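Local atomic coordinates of FACT-Spt16 (Cicer arietinum, PDB entry 5CE6), a protein that probably acts as a histone chaperone in the FACT complex, a transcription-linked assembly, with a region tied to H3-H4 binding. Residues T90-H95 with A142-Q146; V331-A335 with V359-A364. One frame throughout, in Å; residues are numbered along the deposited sequence.

Interaction 1 (T90-H95 with A142-Q146); sequences TKKQIH and AIRAQ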
ATOM      1  N   THR A  90      -5.294  20.962  16.215  1.00 21.29           N
ATOM      2  CA  THR A  90      -6.323  21.992  16.262  1.00 25.15           C
ATOM      3  C   THR A  90      -5.836  23.186  15.447  1.00 24.17           C
ATOM      4  O   THR A  90      -4.729  23.159  14.914  1.00 28.45           O
ATOM      5  CB  THR A  90      -6.667  22.441  17.710  1.00 23.72           C
ATOM      6  OG1 THR A  90      -5.643  23.302  18.223  1.00 26.02           O
ATOM      7  CG2 THR A  90      -6.841  21.253  18.641  1.00 25.88           C
ATOM      8  N   LYS A  91      -6.650  24.229  15.357  1.00 27.17           N
ATOM      9  CA  LYS A  91      -6.268  25.409  14.585  1.00 31.01           C
ATOM     10  C   LYS A  91      -4.943  26.020  15.059  1.00 28.83           C
ATOM     11  O   LYS A  91      -4.118  26.442  14.244  1.00 31.26           O
ATOM     12  CB  LYS A  91      -7.379  26.463  14.626  1.00 36.05           C
ATOM     13  CG  LYS A  91      -7.188  27.603  13.628  1.00 43.34           C
ATOM     14  CD  LYS A  91      -8.519  28.240  13.259  1.00 48.97           C
ATOM     15  CE  LYS A  91      -8.608  28.504  11.757  1.00 52.34           C
ATOM     16  NZ  LYS A  91      -9.937  28.116  11.194  1.00 50.88           N
ATOM     17  N   LYS A  92      -4.728  26.040  16.371  1.00 31.60           N
ATOM     18  CA  LYS A  92      -3.593  26.763  16.939  1.00 29.71           C
ATOM     19  C   LYS A  92      -2.636  25.893  17.746  1.00 28.40           C
ATOM     20  O   LYS A  92      -1.586  26.364  18.177  1.00 25.44           O
ATOM     21  CB  LYS A  92      -4.092  27.916  17.811  1.00 39.84           C
ATOM     22  CG  LYS A  92      -4.998  28.884  17.074  1.00 46.80           C
ATOM     23  CD  LYS A  92      -4.285  29.473  15.869  1.00 48.05           C
ATOM     24  CE  LYS A  92      -3.087  30.311  16.293  1.00 56.87           C
ATOM     25  NZ  LYS A  92      -2.219  30.669  15.132  1.00 61.74           N
ATOM     26  N   GLN A  93      -3.002  24.633  17.961  1.00 26.04           N
ATOM     27  CA  GLN A  93      -2.182  23.732  18.767  1.00 28.83           C
ATOM     28  C   GLN A  93      -2.113  22.328  18.180  1.00 27.98           C
ATOM     29  O   GLN A  93      -2.986  21.920  17.413  1.00 25.52           O
ATOM     30  CB  GLN A  93      -2.733  23.633  20.194  1.00 28.76           C
ATOM     31  CG  GLN A  93      -2.874  24.958  20.927  1.00 26.41           C
ATOM     32  CD  GLN A  93      -3.384  24.781  22.342  1.00 40.37           C
ATOM     33  OE1 GLN A  93      -4.454  24.213  22.561  1.00 36.89           O
ATOM     34  NE2 GLN A  93      -2.615  25.261  23.311  1.00 43.19           N
ATOM     35  N   ILE A  94      -1.067  21.592  18.546  1.00 22.06           N
ATOM     36  CA  ILE A  94      -1.017  20.153  18.294  1.00 20.98           C
ATOM     37  C   ILE A  94      -0.735  19.487  19.630  1.00 25.28           C
ATOM     38  O   ILE A  94       0.291  19.754  20.240  1.00 21.91           O
ATOM     39  CB  ILE A  94       0.096  19.777  17.311  1.00 20.01           C
ATOM     40  CG1 ILE A  94      -0.104  20.510  15.980  1.00 23.01           C
ATOM     41  CG2 ILE A  94       0.112  18.262  17.065  1.00 18.97           C
ATOM     42  CD1 ILE A  94       0.927  20.172  14.921  1.00 21.58           C
ATOM     43  N   HIS A  95      -1.649  18.639  20.085  1.00 21.40           N
ATOM     44  CA  HIS A  95      -1.470  17.948  21.352  1.00 21.93           C
ATOM     45  C   HIS A  95      -0.981  16.536  21.106  1.00 20.95           C
ATOM     46  O   HIS A  95      -1.486  15.848  20.229  1.00 20.86           O
ATOM     47  CB  HIS A  95      -2.786  17.922  22.125  1.00 22.76           C
ATOM     48  CG  HIS A  95      -3.238  19.270  22.580  1.00 23.97           C
ATOM     49  ND1 HIS A  95      -3.011  19.742  23.857  1.00 25.22           N
ATOM     50  CD2 HIS A  95      -3.904  20.254  21.931  1.00 26.34           C
ATOM     51  CE1 HIS A  95      -3.516  20.956  23.972  1.00 31.90           C
ATOM     52  NE2 HIS A  95      -4.066  21.289  22.814  1.00 28.81           N
ATOM     53  N   ALA A 142      -9.119  21.189  25.626  1.00 34.44           N
ATOM     54  CA  ALA A 142      -8.462  22.144  24.733  1.00 35.77           C
ATOM     55  C   ALA A 142      -9.182  22.234  23.394  1.00 38.41           C
ATOM     56  O   ALA A 142      -9.372  23.325  22.863  1.00 46.67           O
ATOM     57  CB  ALA A 142      -7.001  21.780  24.529  1.00 34.24           C
ATOM     58  N   ILE A 143      -9.565  21.082  22.848  1.00 33.37           N
ATOM     59  CA  ILE A 143     -10.347  21.023  21.617  1.00 38.71           C
ATOM     60  C   ILE A 143     -11.604  21.884  21.744  1.00 41.24           C
ATOM     61  O   ILE A 143     -11.911  22.691  20.863  1.00 42.43           O
ATOM     62  CB  ILE A 143     -10.759  19.571  21.282  1.00 30.63           C
ATOM     63  CG1 ILE A 143      -9.535  18.712  20.950  1.00 29.56           C
ATOM     64  CG2 ILE A 143     -11.751  19.531  20.126  1.00 34.22           C
ATOM     65  CD1 ILE A 143      -9.852  17.233  20.813  1.00 30.90           C
ATOM     66  N   ARG A 144     -12.323  21.704  22.848  1.00 39.72           N
ATOM     67  CA  ARG A 144     -13.518  22.491  23.133  1.00 41.00           C
ATOM     68  C   ARG A 144     -13.188  23.977  23.237  1.00 43.90           C
ATOM     69  O   ARG A 144     -13.911  24.824  22.707  1.00 43.31           O
ATOM     70  CB  ARG A 144     -14.178  22.010  24.430  1.00 41.67           C
ATOM     71  N   ALA A 145     -12.092  24.286  23.923  1.00 45.20           N
ATOM     72  CA  ALA A 145     -11.674  25.670  24.127  1.00 48.84           C
ATOM     73  C   ALA A 145     -11.442  26.381  22.798  1.00 51.92           C
ATOM     74  O   ALA A 145     -11.869  27.524  22.613  1.00 50.62           O
ATOM     75  CB  ALA A 145     -10.425  25.725  24.978  1.00 50.39           C
ATOM     76  N   GLN A 146     -10.752  25.703  21.883  1.00 51.87           N
ATOM     77  CA  GLN A 146     -10.537  26.227  20.537  1.00 55.51           C
ATOM     78  C   GLN A 146     -11.876  26.351  19.814  1.00 53.25           C
ATOM     79  O   GLN A 146     -12.376  25.390  19.219  1.00 57.72           O
ATOM     80  CB  GLN A 146      -9.565  25.340  19.759  1.00 59.35           C
ATOM     81  CG  GLN A 146      -8.286  25.022  20.524  1.00 63.31           C
ATOM     82  CD  GLN A 146      -7.046  25.653  19.920  1.00 65.95           C
ATOM     83  OE1 GLN A 146      -5.941  25.127  20.063  1.00 63.42           O
ATOM     84  NE2 GLN A 146      -7.219  26.789  19.251  1.00 65.27           N
TER

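Interaction 2 (V331-A335 with V359-A364); sequences VLLKA and VVEKDA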
ATOM      1  N   VAL A 331      -4.449 -12.312 -22.986  1.00 12.84           N
ATOM      2  CA  VAL A 331      -5.525 -11.339 -22.794  1.00 12.82           C
ATOM      3  C   VAL A 331      -5.303 -10.507 -21.527  1.00 13.34           C
ATOM      4  O   VAL A 331      -5.472  -9.278 -21.531  1.00 12.92           O
ATOM      5  CB  VAL A 331      -6.899 -12.018 -22.767  1.00 15.57           C
ATOM      6  CG1 VAL A 331      -7.998 -11.006 -22.474  1.00 18.29           C
ATOM      7  CG2 VAL A 331      -7.167 -12.715 -24.108  1.00 15.64           C
ATOM      8  N   LEU A 332      -4.907 -11.174 -20.447  1.00 12.79           N
ATOM      9  CA  LEU A 332      -4.612 -10.467 -19.197  1.00 10.66           C
ATOM     10  C   LEU A 332      -3.506  -9.439 -19.386  1.00 10.99           C
ATOM     11  O   LEU A 332      -3.605  -8.319 -18.887  1.00 13.39           O
ATOM     12  CB  LEU A 332      -4.226 -11.449 -18.087  1.00 10.26           C
ATOM     13  CG  LEU A 332      -3.948 -10.742 -16.752  1.00  9.57           C
ATOM     14  CD1 LEU A 332      -5.245 -10.109 -16.255  1.00 12.52           C
ATOM     15  CD2 LEU A 332      -3.420 -11.742 -15.726  1.00 12.41           C
ATOM     16  N   LEU A 333      -2.442  -9.825 -20.082  1.00 11.97           N
ATOM     17  CA  LEU A 333      -1.346  -8.898 -20.347  1.00 13.76           C
ATOM     18  C   LEU A 333      -1.809  -7.665 -21.132  1.00 12.88           C
ATOM     19  O   LEU A 333      -1.454  -6.527 -20.792  1.00 11.67           O
ATOM     20  CB  LEU A 333      -0.202  -9.626 -21.071  1.00 11.84           C
ATOM     21  CG  LEU A 333       0.972  -8.761 -21.537  1.00 12.79           C
ATOM     22  CD1 LEU A 333       1.599  -8.003 -20.372  1.00 12.86           C
ATOM     23  CD2 LEU A 333       2.002  -9.642 -22.208  1.00 19.56           C
ATOM     24  N   LYS A 334      -2.607  -7.886 -22.169  1.00 15.11           N
ATOM     25  CA  LYS A 334      -3.099  -6.790 -23.003  1.00 14.11           C
ATOM     26  C   LYS A 334      -4.023  -5.890 -22.175  1.00 15.22           C
ATOM     27  O   LYS A 334      -3.999  -4.663 -22.304  1.00 13.13           O
ATOM     28  CB  LYS A 334      -3.818  -7.364 -24.230  1.00 13.02           C
ATOM     29  CG  LYS A 334      -4.321  -6.348 -25.234  1.00 18.05           C
ATOM     30  CD  LYS A 334      -4.923  -7.085 -26.435  1.00 20.95           C
ATOM     31  CE  LYS A 334      -5.573  -6.134 -27.425  1.00 31.49           C
ATOM     32  NZ  LYS A 334      -6.077  -6.893 -28.614  1.00 32.72           N
ATOM     33  N   ALA A 335      -4.815  -6.505 -21.301  1.00 11.96           N
ATOM     34  CA  ALA A 335      -5.708  -5.746 -20.433  1.00 11.65           C
ATOM     35  C   ALA A 335      -4.934  -4.922 -19.411  1.00 10.58           C
ATOM     36  O   ALA A 335      -5.275  -3.763 -19.147  1.00 12.55           O
ATOM     37  CB  ALA A 335      -6.703  -6.665 -19.742  1.00 13.18           C
ATOM     38  N   VAL A 359     -10.900  -4.619 -23.343  1.00 18.16           N
ATOM     39  CA  VAL A 359      -9.969  -5.564 -23.942  1.00 16.79           C
ATOM     40  C   VAL A 359     -10.485  -6.995 -23.816  1.00 17.54           C
ATOM     41  O   VAL A 359     -10.488  -7.756 -24.787  1.00 21.95           O
ATOM     42  CB  VAL A 359      -8.577  -5.463 -23.283  1.00 17.55           C
ATOM     43  CG1 VAL A 359      -7.743  -6.700 -23.580  1.00 18.72           C
ATOM     44  CG2 VAL A 359      -7.863  -4.208 -23.750  1.00 17.86           C
ATOM     45  N   VAL A 360     -10.917  -7.367 -22.614  1.00 17.08           N
ATOM     46  CA  VAL A 360     -11.409  -8.723 -22.395  1.00 16.34           C
ATOM     47  C   VAL A 360     -12.707  -8.955 -23.174  1.00 21.97           C
ATOM     48  O   VAL A 360     -12.897 -10.016 -23.773  1.00 23.89           O
ATOM     49  CB  VAL A 360     -11.579  -9.038 -20.893  1.00 15.36           C
ATOM     50  CG1 VAL A 360     -11.986 -10.489 -20.693  1.00 15.75           C
ATOM     51  CG2 VAL A 360     -10.271  -8.773 -20.148  1.00 17.28           C
ATOM     52  N   GLU A 361     -13.581  -7.953 -23.209  1.00 19.45           N
ATOM     53  CA  GLU A 361     -14.844  -8.083 -23.948  1.00 22.63           C
ATOM     54  C   GLU A 361     -14.599  -8.351 -25.435  1.00 21.99           C
ATOM     55  O   GLU A 361     -15.317  -9.136 -26.069  1.00 23.33           O
ATOM     56  CB  GLU A 361     -15.724  -6.839 -23.754  1.00 24.07           C
ATOM     57  CG  GLU A 361     -17.058  -6.880 -24.511  1.00 34.88           C
ATOM     58  CD  GLU A 361     -18.029  -7.931 -23.984  1.00 45.24           C
ATOM     59  OE1 GLU A 361     -18.942  -8.335 -24.745  1.00 46.37           O
ATOM     60  OE2 GLU A 361     -17.889  -8.345 -22.812  1.00 49.86           O
ATOM     61  N   LYS A 362     -13.573  -7.713 -25.991  1.00 25.67           N
ATOM     62  CA  LYS A 362     -13.229  -7.909 -27.399  1.00 27.43           C
ATOM     63  C   LYS A 362     -12.574  -9.263 -27.678  1.00 29.43           C
ATOM     64  O   LYS A 362     -12.978  -9.978 -28.597  1.00 27.55           O
ATOM     65  CB  LYS A 362     -12.324  -6.776 -27.908  1.00 23.56           C
ATOM     66  CG  LYS A 362     -11.784  -7.004 -29.325  1.00 36.59           C
ATOM     67  CD  LYS A 362     -11.191  -5.735 -29.921  1.00 42.60           C
ATOM     68  CE  LYS A 362     -10.588  -5.987 -31.301  1.00 47.79           C
ATOM     69  NZ  LYS A 362     -11.556  -6.621 -32.242  1.00 49.39           N
ATOM     70  N   ASP A 363     -11.566  -9.609 -26.883  1.00 24.15           N
ATOM     71  CA  ASP A 363     -10.705 -10.748 -27.192  1.00 20.32           C
ATOM     72  C   ASP A 363     -11.153 -12.063 -26.543  1.00 23.21           C
ATOM     73  O   ASP A 363     -10.861 -13.145 -27.061  1.00 30.40           O
ATOM     74  CB  ASP A 363      -9.252 -10.439 -26.804  1.00 19.71           C
ATOM     75  CG  ASP A 363      -8.584  -9.441 -27.738  1.00 28.93           C
ATOM     76  OD1 ASP A 363      -9.190  -9.040 -28.758  1.00 31.28           O
ATOM     77  OD2 ASP A 363      -7.427  -9.075 -27.455  1.00 26.64           O
ATOM     78  N   ALA A 364     -11.860 -11.971 -25.419  1.00 20.46           N
ATOM     79  CA  ALA A 364     -12.334 -13.161 -24.704  1.00 22.26           C
ATOM     80  C   ALA A 364     -13.589 -12.888 -23.877  1.00 23.97           C
ATOM     81  O   ALA A 364     -13.530 -12.875 -22.651  1.00 20.20           O
ATOM     82  CB  ALA A 364     -11.236 -13.699 -23.802  1.00 22.19           C
TER

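Interaction 1 (T90-H95 with A142-Q146)
T90 and Q93 frame the two-residue turn of the β hairpin joining strands 85-89 and 93-98, and Q146, just past the end of helix 133-145, lays its side chain across that turn. The hairpin closes through the backbone bond from T90 N to Q93 O (2.8 Å). An ST motif reinforces it: T90 OG1 accepts from Q93 N at 3.0 Å. The torsion chi1 of 76° sets that hydroxyl between its own N and carbonyl carbon, close to the turn's amides. Q146 covers the hydroxyl with the aliphatic part of its chain, CG lying 3.9 Å from T90 OG1, and its side chain runs roughly perpendicular to those of T90 and K92.

Nearer the sheet, the A142 methyl CB lies 3.4 Å from H95 NE2, oblique to the ring. H95 NE2 donates to Q93 OE1 over 3.0 Å; the donor sits above the carbonyl plane, with a C=O...donor angle of 111°, so no lone pair is met squarely. On the ring's other nitrogen, H95 ND1 bonds to H124 NE2. I143 adds a looser apolar touch, its CG1 4.4 Å from T90 CG2.

Both nitrogens of the H95 ring are thus satisfied, NE2 by Q93 and ND1 by H124, and these two bonds probably fix the rotation of the imidazole.

Interaction 2 (V331-A335 with V359-A364)
V331 and V360 meet at the apolar centre of this contact, V331 CG1 lying 3.9 Å from V360 CG2, with the two side chains crossing at about a right angle. The branches of V331 divide the work. CG1, anti to the backbone N (chi1 176°), goes to V360, whereas CG2 reaches the end of the partner helix, where it packs on A364 CB and also touches the CB of D363. One turn on from V331, the small methyl of A335 lets the backbones draw closer: the CA atoms of A335 and V359 are 5.5 Å apart, against 6.5 Å for V331 and V360. V359 CG1 uses that proximity, resting 3.7 Å from A335 N and against A335 CB.

The two segments run roughly antiparallel, their axes 9.6 Å apart at closest approach and 142° between their N-to-C directions. They belong to helices 323-342 and 349-363, successive helices of the M24 peptidase-like domain, in which helices back a curved β-sheet in the pita-bread fold. Accordingly, A335 and V360 also touch strand 403-414, at L408 and F410 respectively.

Toward solvent the contact turns polar, through a lysine whose methylenes still pack on valine. The methylenes of K334 pass over V359, and CG is 3.8 Å from V359 CG1. From there the fully extended chain carries NZ to the carboxylate of D363, making a salt bridge of 2.8 Å to OD2. The ammonium uses the syn lone pair of OD2, on the side of OD1, yet it does not share itself evenly, since K334 NZ is 3.8 Å from D363 OD1. D363 is the last helical residue of its segment, where the helix dipole would tend to disfavour an acidic group, and the lysine charge probably offsets this.

From the N terminus, the chain lays down the first four strands of the N-terminal lobe's sheet before interaction 1 closes; two more follow. That closure spans 46 intervening residues and ties the hairpin at strand 93-98 to the end of helix 133-145. Within the M24-like domain the chain then forms interaction 2, which closes a shorter loop of 23 residues, 17 of them helical, between helices 323-342 and 349-363. The two closures follow in series, neither nested nor crossed. Their centres are 54 Å apart and their nearest atoms about 42 Å apart, on opposite sides of the chain's centre, so each ties together parts of its own lobe and neither bridges the two.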